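Local coordinates for O-succinylhomoserine sulfhydrylase (Mycobacterium tuberculosis, PDB 3NDN), which probably catalyses the pyridoxal 5'-phosphate-dependent formation of L-homocysteine from O-succinyl-L-homoserine and hydrogen sulfide, on the pathway to methionine, at residues A[28-33]-A[91-96]; A[80-85]-A[269-274]; A[206-211]-A[275-280]. All blocks are in the same frame, centred on the assembly; numbering follows the deposited sequence.

The three contacts form one connected region of the chain, with contact 1 nearer to each of the others: its centre lies about 12 Å from that of contact 2 and about 10 Å from that of contact 3, while contacts 2 and 3 are about 16 Å apart. Helix 81-94 serves both of the first two, its N-terminal end in contact 2 and its C-terminal end in contact 1. Helices 264-273 and 277-296, consecutive in sequence, carry contacts 2 and 3. Contact 1 closes before contact 3 opens, whereas contact 2 crosses both. Segments far apart in sequence are thereby gathered beside the second subunit of the homotetramer.

Contact 1 (A[28-33]-A[91-96])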
loop_
_atom_site.group_PDB
_atom_site.type_symbol
_atom_site.label_atom_id
_atom_site.label_comp_id
_atom_site.label_asym_id
_atom_site.label_seq_id
_atom_site.Cartn_x
_atom_site.Cartn_y
_atom_site.Cartn_z
ATOM N N ALA A 28 -7.754 -22.546 -14.450
ATOM C CA ALA A 28 -6.614 -21.627 -14.641
ATOM C C ALA A 28 -7.066 -20.269 -15.172
ATOM O O ALA A 28 -6.636 -19.221 -14.692
ATOM C CB ALA A 28 -5.577 -22.235 -15.572
ATOM N N THR A 29 -7.927 -20.298 -16.182
ATOM C CA THR A 29 -8.479 -19.088 -16.791
ATOM C C THR A 29 -9.304 -18.207 -15.824
ATOM O O THR A 29 -9.153 -16.967 -15.825
ATOM C CB THR A 29 -9.280 -19.463 -18.052
ATOM O OG1 THR A 29 -8.409 -20.113 -18.976
ATOM C CG2 THR A 29 -9.866 -18.254 -18.709
ATOM N N VAL A 30 -10.162 -18.817 -14.992
ATOM C CA VAL A 30 -10.946 -18.026 -14.025
ATOM C C VAL A 30 -10.072 -17.392 -12.943
ATOM O O VAL A 30 -10.421 -16.340 -12.404
ATOM C CB VAL A 30 -12.162 -18.803 -13.345
ATOM C CG1 VAL A 30 -13.162 -19.334 -14.397
ATOM C CG2 VAL A 30 -11.683 -19.908 -12.436
ATOM N N GLY A 31 -8.958 -18.046 -12.592
ATOM C CA GLY A 31 -8.032 -17.459 -11.620
ATOM C C GLY A 31 -7.352 -16.189 -12.125
ATOM O O GLY A 31 -7.044 -15.285 -11.340
ATOM N N VAL A 32 -7.119 -16.106 -13.436
ATOM C CA VAL A 32 -6.505 -14.911 -14.022
ATOM C C VAL A 32 -7.474 -13.719 -14.148
ATOM O O VAL A 32 -7.082 -12.570 -13.908
ATOM C CB VAL A 32 -5.844 -15.231 -15.406
ATOM C CG1 VAL A 32 -5.311 -13.970 -16.082
ATOM C CG2 VAL A 32 -4.702 -16.281 -15.228
ATOM N N ARG A 33 -8.720 -13.971 -14.544
ATOM C CA ARG A 33 -9.621 -12.845 -14.891
ATOM C C ARG A 33 -11.090 -12.983 -14.446
ATOM O O ARG A 33 -11.959 -12.212 -14.891
ATOM C CB ARG A 33 -9.511 -12.486 -16.406
ATOM C CG ARG A 33 -9.290 -13.661 -17.358
ATOM C CD ARG A 33 -9.501 -13.323 -18.854
ATOM N NE ARG A 33 -8.437 -12.553 -19.526
ATOM C CZ ARG A 33 -8.496 -11.247 -19.776
ATOM N NH1 ARG A 33 -9.562 -10.553 -19.402
ATOM N NH2 ARG A 33 -7.496 -10.627 -20.422
ATOM N N ARG A 91 -14.574 -18.062 -5.228
ATOM C CA ARG A 91 -15.830 -18.826 -5.396
ATOM C C ARG A 91 -15.845 -19.535 -6.766
ATOM O O ARG A 91 -16.244 -20.708 -6.867
ATOM C CB ARG A 91 -17.065 -17.905 -5.259
ATOM C CG ARG A 91 -18.446 -18.662 -5.201
ATOM C CD ARG A 91 -19.652 -17.747 -5.590
ATOM N NE ARG A 91 -19.598 -17.267 -6.979
ATOM C CZ ARG A 91 -19.723 -18.028 -8.073
ATOM N NH1 ARG A 91 -19.892 -19.355 -7.988
ATOM N NH2 ARG A 91 -19.653 -17.459 -9.279
ATOM N N LEU A 92 -15.389 -18.829 -7.800
ATOM C CA LEU A 92 -15.285 -19.388 -9.166
ATOM C C LEU A 92 -14.303 -20.550 -9.234
ATOM O O LEU A 92 -14.633 -21.583 -9.821
ATOM C CB LEU A 92 -14.896 -18.320 -10.201
ATOM C CG LEU A 92 -16.040 -17.363 -10.607
ATOM C CD1 LEU A 92 -15.503 -16.073 -11.242
ATOM C CD2 LEU A 92 -17.034 -18.057 -11.556
ATOM N N ILE A 93 -13.118 -20.380 -8.641
ATOM C CA ILE A 93 -12.091 -21.466 -8.584
ATOM C C ILE A 93 -12.607 -22.742 -7.889
ATOM O O ILE A 93 -12.340 -23.878 -8.338
ATOM C CB ILE A 93 -10.770 -20.951 -7.924
ATOM C CG1 ILE A 93 -10.080 -19.922 -8.844
ATOM C CG2 ILE A 93 -9.805 -22.116 -7.558
ATOM C CD1 ILE A 93 -8.911 -19.157 -8.183
ATOM N N GLU A 94 -13.332 -22.558 -6.787
ATOM C CA GLU A 94 -13.788 -23.670 -5.941
ATOM C C GLU A 94 -15.061 -24.355 -6.466
ATOM O O GLU A 94 -15.263 -25.563 -6.252
ATOM C CB GLU A 94 -13.980 -23.159 -4.499
ATOM C CG GLU A 94 -14.431 -24.204 -3.435
ATOM C CD GLU A 94 -13.306 -25.149 -2.995
ATOM O OE1 GLU A 94 -12.118 -24.777 -3.092
ATOM O OE2 GLU A 94 -13.620 -26.275 -2.553
ATOM N N GLY A 95 -15.914 -23.591 -7.151
ATOM C CA GLY A 95 -17.242 -24.071 -7.603
ATOM C C GLY A 95 -18.274 -24.149 -6.478
ATOM O O GLY A 95 -19.054 -25.112 -6.411
ATOM N N ALA A 96 -18.301 -23.132 -5.613
ATOM C CA ALA A 96 -19.246 -23.044 -4.490
ATOM C C ALA A 96 -20.428 -22.129 -4.862
ATOM O O ALA A 96 -20.281 -21.303 -5.766
ATOM C CB ALA A 96 -18.536 -22.489 -3.252
#
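Val30 and Ile93 run alongside one another, pointing opposite ways, and their meeting forms the apolar centre of this helix-to-helix contact. Val30 CG2 lies 3.9 Å from Ile93 CG1; this methyl occupies the position between the backbone N and the carbonyl carbon, while CG1 stands anti to the carbonyl carbon (chi1 -58°). Beside this pair, Val30 CB comes within 4.2 Å of Leu92 CB, so the valine is met by two consecutive residues of the other helix. A beta-branched residue suits the place because its methyl sits close to the main chain, where the helices come near each other.

Gly31 contributes its bare backbone. Its CA is 3.9 Å from Ile93 CD1, the far end of the isoleucine, and the CA atoms of Gly31 and Ile93 are 6.5 Å apart; with no side chain on the glycine, the isoleucine methyl rests directly on the main chain.

The contact sets the short helix 27-33 against the last turn of helix 81-94, within the fold shared by the trans-sulfuration enzymes. Helix 27-33 also faces the second subunit, where Arg33 forms salt bridges with Asp355 and Glu400 of that chain, so it is held between its own chain and a neighbour. Gln27 NE2 adds a hydrogen bond to Ile93 O.

Polar bonding within 91-96 finishes the helix. Gly95 N donates to Arg91 O over 2.9 Å, and Gly95 then leaves helical geometry with a positive phi (76°), a backbone conformation that favours glycine. Arg91 NH1 reaches Ala96 O at 3.0 Å, in the guanidinium plane and with the Ala96 C=O pointing almost straight at the nitrogen (179°), while its NH2 forms a salt bridge with Glu88. The two partners fasten the guanidinium at the turn where the chain leaves the helix.

Contact 2 (A[80-85]-A[269-274]); sequences NPTVSV and VLLKGL
The capped N-terminal end of helix 81-94 meets the C-terminal part of helix 264-273 here, in a buried helix-to-helix contact that rests on one leucine. Leu271 CD2 fits against two residues a turn apart, 4.1 Å from Thr82 CG2 and 4.0 Å from Val85 CG1. The same Leu271 CD2 also rests against Thr82 O at 3.9 Å, an apolar touch. The leucine side chain lies roughly perpendicular to that of Thr82 and slants across Val85. In Thr82, CG2 is anti to the backbone N and OG1 anti to the carbonyl carbon (chi1 -54°), so the hydroxyl is on a separate branch, bonded to Tyr49 N and Ala47 O. Threonine suits this buried place: its methyl serves the apolar contact and its hydroxyl the neighbouring loop. On the far helix, Leu271 O takes a hydrogen bond from Arg89, tying the two helices at a second point. Pro81, well suited to a helix's first turn because it needs no N-H there, packs on Phe41 of a third subunit. Asn80 is the N-cap: its OD1 accepts from Val83 N at 3.2 Å, in the amide plane at a lone pair and nearly straight at the hydrogen (166°), and more weakly from Thr82 N at 2.9 Å.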
loop_
_atom_site.group_PDB
_atom_site.type_symbol
_atom_site.label_atom_id
_atom_site.label_comp_id
_atom_site.label_asym_id
_atom_site.label_seq_id
_atom_site.Cartn_x
_atom_site.Cartn_y
_atom_site.Cartn_z
ATOM N N ASN A 80 -17.532 -4.416 0.406
ATOM C CA ASN A 80 -16.596 -3.472 -0.253
ATOM C C ASN A 80 -16.303 -3.965 -1.699
ATOM O O ASN A 80 -16.161 -5.175 -1.918
ATOM C CB ASN A 80 -15.311 -3.351 0.596
ATOM C CG ASN A 80 -14.172 -2.595 -0.121
ATOM O OD1 ASN A 80 -13.504 -3.150 -0.993
ATOM N ND2 ASN A 80 -13.934 -1.329 0.280
ATOM N N PRO A 81 -16.201 -3.052 -2.687
ATOM C CA PRO A 81 -16.008 -3.555 -4.073
ATOM C C PRO A 81 -14.726 -4.381 -4.354
ATOM O O PRO A 81 -14.785 -5.344 -5.134
ATOM C CB PRO A 81 -16.063 -2.292 -4.931
ATOM C CG PRO A 81 -16.029 -1.129 -3.977
ATOM C CD PRO A 81 -16.557 -1.619 -2.671
ATOM N N THR A 82 -13.591 -3.999 -3.759
ATOM C CA THR A 82 -12.350 -4.796 -3.870
ATOM C C THR A 82 -12.467 -6.160 -3.154
ATOM O O THR A 82 -12.050 -7.210 -3.691
ATOM C CB THR A 82 -11.130 -3.975 -3.358
ATOM O OG1 THR A 82 -11.083 -2.722 -4.046
ATOM C CG2 THR A 82 -9.812 -4.710 -3.552
ATOM N N VAL A 83 -13.001 -6.154 -1.925
ATOM C CA VAL A 83 -13.297 -7.397 -1.227
ATOM C C VAL A 83 -14.220 -8.332 -2.054
ATOM O O VAL A 83 -14.012 -9.546 -2.074
ATOM C CB VAL A 83 -13.843 -7.133 0.221
ATOM C CG1 VAL A 83 -14.234 -8.458 0.916
ATOM C CG2 VAL A 83 -12.784 -6.418 1.056
ATOM N N SER A 84 -15.226 -7.769 -2.736
ATOM C CA SER A 84 -16.122 -8.579 -3.588
ATOM C C SER A 84 -15.402 -9.309 -4.741
ATOM O O SER A 84 -15.801 -10.421 -5.110
ATOM C CB SER A 84 -17.264 -7.713 -4.171
ATOM O OG SER A 84 -18.160 -7.307 -3.151
ATOM N N VAL A 85 -14.367 -8.680 -5.317
ATOM C CA VAL A 85 -13.599 -9.291 -6.402
ATOM C C VAL A 85 -12.811 -10.511 -5.865
ATOM O O VAL A 85 -12.806 -11.561 -6.511
ATOM C CB VAL A 85 -12.629 -8.266 -7.098
ATOM C CG1 VAL A 85 -11.745 -8.946 -8.150
ATOM C CG2 VAL A 85 -13.421 -7.090 -7.739
ATOM N N VAL A 269 -4.002 -7.707 -2.320
ATOM C CA VAL A 269 -2.860 -8.645 -2.269
ATOM C C VAL A 269 -3.267 -10.102 -2.627
ATOM O O VAL A 269 -2.622 -10.759 -3.473
ATOM C CB VAL A 269 -2.105 -8.605 -0.904
ATOM C CG1 VAL A 269 -1.001 -9.695 -0.867
ATOM C CG2 VAL A 269 -1.496 -7.221 -0.661
ATOM N N LEU A 270 -4.353 -10.574 -2.009
ATOM C CA LEU A 270 -4.821 -11.939 -2.166
ATOM C C LEU A 270 -5.444 -12.253 -3.533
ATOM O O LEU A 270 -5.207 -13.317 -4.060
ATOM C CB LEU A 270 -5.776 -12.322 -1.018
ATOM C CG LEU A 270 -5.164 -12.251 0.391
ATOM C CD1 LEU A 270 -6.196 -12.586 1.477
ATOM C CD2 LEU A 270 -3.939 -13.165 0.529
ATOM N N LEU A 271 -6.254 -11.345 -4.090
ATOM C CA LEU A 271 -6.861 -11.566 -5.417
ATOM C C LEU A 271 -5.816 -11.612 -6.546
ATOM O O LEU A 271 -5.995 -12.333 -7.548
ATOM C CB LEU A 271 -7.973 -10.496 -5.705
ATOM C CG LEU A 271 -7.629 -9.032 -6.015
ATOM C CD1 LEU A 271 -7.319 -8.825 -7.559
ATOM C CD2 LEU A 271 -8.749 -8.067 -5.594
ATOM N N LYS A 272 -4.717 -10.870 -6.385
ATOM C CA LYS A 272 -3.646 -10.904 -7.356
ATOM C C LYS A 272 -2.842 -12.208 -7.118
ATOM O O LYS A 272 -2.344 -12.800 -8.061
ATOM C CB LYS A 272 -2.739 -9.659 -7.246
ATOM C CG LYS A 272 -3.437 -8.307 -7.566
ATOM C CD LYS A 272 -4.043 -8.257 -8.997
ATOM C CE LYS A 272 -2.992 -7.980 -10.057
ATOM N NZ LYS A 272 -3.580 -7.949 -11.451
ATOM N N GLY A 273 -2.771 -12.667 -5.871
ATOM C CA GLY A 273 -2.122 -13.992 -5.593
ATOM C C GLY A 273 -2.862 -15.154 -6.266
ATOM O O GLY A 273 -2.252 -16.161 -6.670
ATOM N N LEU A 274 -4.179 -15.018 -6.396
ATOM C CA LEU A 274 -5.004 -16.089 -6.982
ATOM C C LEU A 274 -4.698 -16.287 -8.488
ATOM O O LEU A 274 -4.908 -17.372 -9.041
ATOM C CB LEU A 274 -6.490 -15.814 -6.753
ATOM C CG LEU A 274 -7.069 -16.058 -5.342
ATOM C CD1 LEU A 274 -8.521 -15.567 -5.320
ATOM C CD2 LEU A 274 -6.982 -17.545 -4.919
#

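Contact 3 (A[206-211]-A[275-280]); sequences ATPLLQ and ETLAIR
An ST turn opens the short, weakly bonded helix of about 207-210, which follows strand 198-202 of the large sheet and packs here on the first turn of helix 277-296. Thr207 OG1 makes the turn by accepting from Leu209 N at 3.2 Å; the same hydroxyl donates to Ala206 O at 2.6 Å, meeting a lone pair of that oxygen within the peptide plane. With both roles used, its rotation is well defined.

Leu209, whose backbone N is held by this turn, carries the contact. It lies at a slant to Leu277, with Leu209 CD1 3.7 Å from Leu277 CD2. Leu277 CG is anti to the backbone N (chi1 -174°), which extends its branches outward to meet Leu209. The other methyl, Leu209 CD2, lies over the backbone of Ala278. The 3.2 Å between Leu209 CD2 and Ala278 CA is tighter than usual for two carbons, and the exact setting of that methyl is therefore doubtful. Alanine suits the spot as a small methyl beside the leucine, Ala278 CB lying 4.1 Å from Leu209 CD2. Pro208 CG adds a looser touch on Leu277 CD2, at 4.4 Å.

Arg280 NE donates to Thr276 OG1 at 2.8 Å, almost straight (170°) and in the guanidinium plane. NH2 reaches Gly273 O and NH1 reaches His228 O; His228 follows Lys227, the predicted pyridoxal-phosphate lysine, in a crystal with the cofactor covalently bound. Polar bonds thus fix the local backbone and Arg280, while the segments themselves meet through dispersion and the exclusion of water.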
loop_
_atom_site.group_PDB
_atom_site.type_symbol
_atom_site.label_atom_id
_atom_site.label_comp_id
_atom_site.label_asym_id
_atom_site.label_seq_id
_atom_site.Cartn_x
_atom_site.Cartn_y
_atom_site.Cartn_z
ATOM N N ALA A 206 -4.203 -29.035 1.416
ATOM C CA ALA A 206 -4.322 -29.472 0.019
ATOM C C ALA A 206 -4.456 -28.368 -1.050
ATOM O O ALA A 206 -3.997 -28.550 -2.185
ATOM C CB ALA A 206 -5.479 -30.465 -0.108
ATOM N N THR A 207 -5.086 -27.244 -0.687
ATOM C CA THR A 207 -5.511 -26.182 -1.625
ATOM C C THR A 207 -6.636 -26.672 -2.563
ATOM O O THR A 207 -6.789 -27.884 -2.767
ATOM C CB THR A 207 -4.338 -25.605 -2.501
ATOM O OG1 THR A 207 -4.168 -26.414 -3.678
ATOM C CG2 THR A 207 -3.013 -25.538 -1.720
ATOM N N PRO A 208 -7.417 -25.735 -3.150
ATOM C CA PRO A 208 -8.478 -26.110 -4.111
ATOM C C PRO A 208 -7.965 -26.752 -5.401
ATOM O O PRO A 208 -8.753 -27.281 -6.209
ATOM C CB PRO A 208 -9.186 -24.776 -4.422
ATOM C CG PRO A 208 -8.328 -23.702 -3.866
ATOM C CD PRO A 208 -7.475 -24.305 -2.784
ATOM N N LEU A 209 -6.655 -26.738 -5.593
ATOM C CA LEU A 209 -6.106 -27.308 -6.801
ATOM C C LEU A 209 -5.918 -28.829 -6.690
ATOM O O LEU A 209 -5.926 -29.526 -7.710
ATOM C CB LEU A 209 -4.808 -26.603 -7.181
ATOM C CG LEU A 209 -4.926 -25.289 -7.968
ATOM C CD1 LEU A 209 -5.864 -24.265 -7.331
ATOM C CD2 LEU A 209 -3.558 -24.700 -8.144
ATOM N N LEU A 210 -5.744 -29.338 -5.469
ATOM C CA LEU A 210 -5.425 -30.773 -5.294
ATOM C C LEU A 210 -6.530 -31.642 -4.669
ATOM O O LEU A 210 -6.456 -32.867 -4.741
ATOM C CB LEU A 210 -4.105 -30.959 -4.542
ATOM C CG LEU A 210 -2.852 -30.246 -5.067
ATOM C CD1 LEU A 210 -1.664 -30.598 -4.201
ATOM C CD2 LEU A 210 -2.575 -30.580 -6.552
ATOM N N GLN A 211 -7.534 -31.013 -4.064
ATOM C CA GLN A 211 -8.638 -31.719 -3.375
ATOM C C GLN A 211 -9.903 -30.849 -3.409
ATOM O O GLN A 211 -9.871 -29.689 -2.971
ATOM C CB GLN A 211 -8.247 -32.031 -1.922
ATOM C CG GLN A 211 -9.290 -32.820 -1.120
ATOM C CD GLN A 211 -8.731 -33.355 0.184
ATOM O OE1 GLN A 211 -8.447 -34.545 0.305
ATOM N NE2 GLN A 211 -8.572 -32.479 1.173
ATOM N N GLU A 275 -4.151 -15.260 -9.129
ATOM C CA GLU A 275 -3.785 -15.351 -10.575
ATOM C C GLU A 275 -2.674 -16.372 -10.851
ATOM O O GLU A 275 -2.662 -17.012 -11.909
ATOM C CB GLU A 275 -3.367 -14.002 -11.129
ATOM C CG GLU A 275 -4.487 -12.932 -11.088
ATOM C CD GLU A 275 -4.093 -11.589 -11.682
ATOM O OE1 GLU A 275 -3.001 -11.471 -12.308
ATOM O OE2 GLU A 275 -4.908 -10.634 -11.550
ATOM N N THR A 276 -1.736 -16.502 -9.917
ATOM C CA THR A 276 -0.595 -17.439 -10.074
ATOM C C THR A 276 -0.702 -18.750 -9.278
ATOM O O THR A 276 0.241 -19.586 -9.297
ATOM C CB THR A 276 0.767 -16.765 -9.713
ATOM O OG1 THR A 276 0.707 -16.272 -8.369
ATOM C CG2 THR A 276 1.105 -15.620 -10.665
ATOM N N LEU A 277 -1.827 -18.971 -8.605
ATOM C CA LEU A 277 -1.971 -20.150 -7.725
ATOM C C LEU A 277 -1.726 -21.474 -8.459
ATOM O O LEU A 277 -0.967 -22.340 -7.970
ATOM C CB LEU A 277 -3.337 -20.162 -7.003
ATOM C CG LEU A 277 -3.685 -21.214 -5.915
ATOM C CD1 LEU A 277 -2.782 -21.129 -4.689
ATOM C CD2 LEU A 277 -5.134 -21.081 -5.490
ATOM N N ALA A 278 -2.354 -21.626 -9.629
ATOM C CA ALA A 278 -2.231 -22.866 -10.421
ATOM C C ALA A 278 -0.789 -23.287 -10.725
ATOM O O ALA A 278 -0.394 -24.433 -10.415
ATOM C CB ALA A 278 -3.063 -22.768 -11.727
ATOM N N ILE A 279 0.003 -22.381 -11.328
ATOM C CA ILE A 279 1.412 -22.702 -11.638
ATOM C C ILE A 279 2.330 -22.841 -10.402
ATOM O O ILE A 279 3.240 -23.686 -10.401
ATOM C CB ILE A 279 2.049 -21.773 -12.721
ATOM C CG1 ILE A 279 2.098 -20.305 -12.255
ATOM C CG2 ILE A 279 1.330 -21.950 -14.091
ATOM C CD1 ILE A 279 2.978 -19.402 -13.181
ATOM N N ARG A 280 2.090 -22.032 -9.370
ATOM C CA ARG A 280 2.820 -22.172 -8.080
ATOM C C ARG A 280 2.582 -23.534 -7.389
ATOM O O ARG A 280 3.554 -24.237 -6.992
ATOM C CB ARG A 280 2.478 -20.998 -7.141
ATOM C CG ARG A 280 3.106 -19.650 -7.576
ATOM C CD ARG A 280 2.909 -18.551 -6.529
ATOM N NE ARG A 280 1.514 -18.104 -6.345
ATOM C CZ ARG A 280 0.731 -18.486 -5.327
ATOM N NH1 ARG A 280 1.187 -19.343 -4.420
ATOM N NH2 ARG A 280 -0.510 -18.029 -5.217
#